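Local coordinates for sortase family protein (Streptococcus agalactiae, PDB 4D7W) that is a class C sortase, a cysteine transpeptidase that probably links pilin subunits during assembly of type 2b pili in group B Streptococcus, at residues Asn25-Tyr30 and Ser53-Asp58. Residues are numbered along the deposited sequence; the frame is centred on the assembly and turned at random.
Sequences NRAKEY and SQLAID
Gln54 pushes its side chain between Arg26 and Tyr30, and the buried half of the contact is built around it. With CG anti to the carbonyl carbon (chi1 -62°), Gln54 CG sits over one face of the Tyr30 ring as a CH-pi contact, 3.8 Å from Tyr30 CD1; the bend at chi2 then turns the amide toward Tyr30 CB and Arg26. Gln54 OE1 ends up 3.2 Å from Arg26 O, two acceptors side by side. Gln54 NE2 is well satisfied: it donates to Asp50 OD1, and a water 2.9 Å from Gln54 NE2 bridges on to Arg26 O, a carbonyl already taken by Tyr30 N. Next to this, Ala27 CB packs against Leu55 CD2 at 3.7 Å. The contact ties helix 17-31, in the helical N-terminal region that precedes the sortase beta-barrel, to the loop leading from helix 45-52 into strand 62-68. Toward the partly exposed side the grip slackens. Gln54 NE2 lies over one guanidinium face of Arg26, near its rim, the planes 21° apart; NE2 and NH2 are both donors, so they merely stack. Weak bonds reach Ser53: Arg26 NH2 to Ser53 OG and Arg26 NH1 to Ser53 O, each 3.3 Å. A water 2.6 Å from Arg26 NH1 sits at the guanidinium edge, whereas Ser53 OG has its stronger partner in Asp50 O.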
ATOM      1  N   ASN A  25       7.924  15.457  -1.558  1.00 31.20           N
ATOM      2  CA  ASN A  25       8.699  15.680  -2.784  1.00 34.88           C
ATOM      3  C   ASN A  25       9.672  14.540  -3.091  1.00 37.93           C
ATOM      4  O   ASN A  25       9.761  14.078  -4.226  1.00 30.93           O
ATOM      5  CB  ASN A  25       9.467  17.008  -2.701  1.00 33.35           C
ATOM      6  CG  ASN A  25       8.591  18.200  -3.002  1.00 41.07           C
ATOM      7  OD1 ASN A  25       7.406  18.047  -3.283  1.00 39.96           O
ATOM      8  ND2 ASN A  25       9.168  19.408  -2.934  1.00 42.18           N
ATOM      9  N   ARG A  26      10.393  14.075  -2.076  1.00 30.20           N
ATOM     10  CA  ARG A  26      11.264  12.909  -2.243  1.00 29.23           C
ATOM     11  C   ARG A  26      10.491  11.661  -2.681  1.00 28.08           C
ATOM     12  O   ARG A  26      10.979  10.858  -3.477  1.00 28.20           O
ATOM     13  CB  ARG A  26      12.010  12.612  -0.940  1.00 30.91           C
ATOM     14  CG  ARG A  26      13.101  13.633  -0.588  1.00 34.46           C
ATOM     15  CD  ARG A  26      13.994  13.093   0.539  1.00 38.73           C
ATOM     16  NE  ARG A  26      14.880  12.029   0.056  1.00 41.79           N
ATOM     17  CZ  ARG A  26      14.877  10.768   0.502  1.00 50.25           C
ATOM     18  NH1 ARG A  26      14.035  10.391   1.460  1.00 44.87           N
ATOM     19  NH2 ARG A  26      15.728   9.880  -0.009  1.00 54.57           N
ATOM     20  N   ALA A  27       9.293  11.495  -2.148  1.00 27.58           N
ATOM     21  CA  ALA A  27       8.495  10.314  -2.501  1.00 26.54           C
ATOM     22  C   ALA A  27       7.999  10.447  -3.932  1.00 27.20           C
ATOM     23  O   ALA A  27       7.982   9.483  -4.669  1.00 27.96           O
ATOM     24  CB  ALA A  27       7.337  10.136  -1.529  1.00 29.98           C
ATOM     25  N   LYS A  28       7.657  11.667  -4.342  1.00 33.54           N
ATOM     26  CA  LYS A  28       7.251  11.898  -5.723  1.00 30.72           C
ATOM     27  C   LYS A  28       8.397  11.638  -6.678  1.00 33.40           C
ATOM     28  O   LYS A  28       8.228  11.019  -7.724  1.00 34.28           O
ATOM     29  CB  LYS A  28       6.726  13.317  -5.897  1.00 36.68           C
ATOM     30  CG  LYS A  28       5.445  13.574  -5.143  1.00 36.09           C
ATOM     31  CD  LYS A  28       4.897  14.937  -5.525  1.00 40.16           C
ATOM     32  CE  LYS A  28       3.577  15.193  -4.854  1.00 45.04           C
ATOM     33  NZ  LYS A  28       3.110  16.560  -5.233  1.00 55.89           N
ATOM     34  N   GLU A  29       9.573  12.128  -6.324  1.00 36.82           N
ATOM     35  CA  GLU A  29      10.743  11.895  -7.144  1.00 35.61           C
ATOM     36  C   GLU A  29      10.981  10.390  -7.265  1.00 33.47           C
ATOM     37  O   GLU A  29      11.227   9.872  -8.348  1.00 33.69           O
ATOM     38  CB  GLU A  29      11.960  12.587  -6.543  1.00 38.39           C
ATOM     39  CG  GLU A  29      13.088  12.734  -7.503  1.00 42.44           C
ATOM     40  CD  GLU A  29      12.756  13.694  -8.629  1.00 49.75           C
ATOM     41  OE1 GLU A  29      11.755  14.443  -8.515  1.00 54.00           O
ATOM     42  OE2 GLU A  29      13.500  13.702  -9.627  1.00 52.66           O
ATOM     43  N   TYR A  30      10.900   9.696  -6.136  1.00 30.19           N
ATOM     44  CA  TYR A  30      11.056   8.248  -6.117  1.00 27.68           C
ATOM     45  C   TYR A  30      10.095   7.563  -7.087  1.00 30.23           C
ATOM     46  O   TYR A  30      10.508   6.762  -7.919  1.00 32.78           O
ATOM     47  CB  TYR A  30      10.838   7.731  -4.707  1.00 25.47           C
ATOM     48  CG  TYR A  30      11.040   6.238  -4.539  1.00 33.81           C
ATOM     49  CD1 TYR A  30      12.294   5.715  -4.211  1.00 32.80           C
ATOM     50  CD2 TYR A  30       9.973   5.354  -4.669  1.00 34.57           C
ATOM     51  CE1 TYR A  30      12.481   4.356  -4.026  1.00 32.70           C
ATOM     52  CE2 TYR A  30      10.144   3.989  -4.488  1.00 32.94           C
ATOM     53  CZ  TYR A  30      11.403   3.495  -4.166  1.00 34.50           C
ATOM     54  OH  TYR A  30      11.570   2.142  -3.991  1.00 35.70           O
ATOM     55  N   SER A  53      14.096   4.878   3.383  1.00 33.73           N
ATOM     56  CA  SER A  53      14.119   6.284   3.770  1.00 32.02           C
ATOM     57  C   SER A  53      12.905   7.043   3.255  1.00 34.98           C
ATOM     58  O   SER A  53      12.722   8.212   3.600  1.00 37.66           O
ATOM     59  CB  SER A  53      15.383   6.963   3.240  1.00 34.07           C
ATOM     60  OG  SER A  53      15.285   7.154   1.832  1.00 40.56           O
ATOM     61  N   GLN A  54      12.106   6.424   2.381  1.00 29.47           N
ATOM     62  CA  GLN A  54      10.983   7.159   1.801  1.00 23.78           C
ATOM     63  C   GLN A  54       9.794   7.096   2.746  1.00 26.41           C
ATOM     64  O   GLN A  54       9.540   6.058   3.337  1.00 27.83           O
ATOM     65  CB  GLN A  54      10.606   6.604   0.413  1.00 26.33           C
ATOM     66  CG  GLN A  54      11.723   6.728  -0.620  1.00 27.92           C
ATOM     67  CD  GLN A  54      11.984   8.180  -1.029  1.00 28.09           C
ATOM     68  OE1 GLN A  54      11.133   9.043  -0.834  1.00 33.47           O
ATOM     69  NE2 GLN A  54      13.158   8.445  -1.593  1.00 30.67           N
ATOM     70  N   LEU A  55       9.079   8.211   2.885  1.00 24.81           N
ATOM     71  CA  LEU A  55       7.862   8.297   3.702  1.00 27.68           C
ATOM     72  C   LEU A  55       8.110   7.843   5.144  1.00 37.55           C
ATOM     73  O   LEU A  55       7.245   7.244   5.774  1.00 44.12           O
ATOM     74  CB  LEU A  55       6.733   7.463   3.069  1.00 24.94           C
ATOM     75  CG  LEU A  55       6.330   7.961   1.678  1.00 28.65           C
ATOM     76  CD1 LEU A  55       5.187   7.115   1.118  1.00 30.67           C
ATOM     77  CD2 LEU A  55       5.934   9.410   1.773  1.00 25.28           C
ATOM     78  N   ALA A  56       9.305   8.110   5.652  1.00 31.46           N
ATOM     79  CA  ALA A  56       9.678   7.653   6.980  1.00 29.58           C
ATOM     80  C   ALA A  56       9.769   8.840   7.916  1.00 37.18           C
ATOM     81  O   ALA A  56      10.499   9.788   7.624  1.00 35.53           O
ATOM     82  CB  ALA A  56      11.019   6.893   6.936  1.00 24.78           C
ATOM     83  N   ILE A  57       9.024   8.814   9.022  1.00 35.00           N
ATOM     84  CA  ILE A  57       9.125   9.901  10.005  1.00 33.16           C
ATOM     85  C   ILE A  57       9.652   9.420  11.355  1.00 37.10           C
ATOM     86  O   ILE A  57       9.714  10.198  12.312  1.00 40.36           O
ATOM     87  CB  ILE A  57       7.783  10.588  10.245  1.00 33.58           C
ATOM     88  CG1 ILE A  57       6.840   9.650  10.998  1.00 32.80           C
ATOM     89  CG2 ILE A  57       7.172  11.069   8.921  1.00 33.56           C
ATOM     90  CD1 ILE A  57       5.473  10.270  11.246  1.00 33.88           C
ATOM     91  N   ASP A  58      10.016   8.142  11.431  1.00 35.00           N
ATOM     92  CA  ASP A  58      10.627   7.565  12.628  1.00 33.88           C
ATOM     93  C   ASP A  58      11.239   6.242  12.223  1.00 34.68           C
ATOM     94  O   ASP A  58      11.283   5.932  11.048  1.00 38.75           O
ATOM     95  CB  ASP A  58       9.608   7.394  13.772  1.00 39.57           C
ATOM     96  CG  ASP A  58       8.380   6.555  13.375  1.00 49.26           C
ATOM     97  OD1 ASP A  58       8.504   5.599  12.578  1.00 48.69           O
ATOM     98  OD2 ASP A  58       7.276   6.860  13.875  1.00 56.06           O
TER
HETATM   99  O   HOH W   1      12.165  11.456   2.883  1.00 34.06           O
HETATM  100  O   HOH W   2      13.731  10.419  -3.601  1.00 34.92           O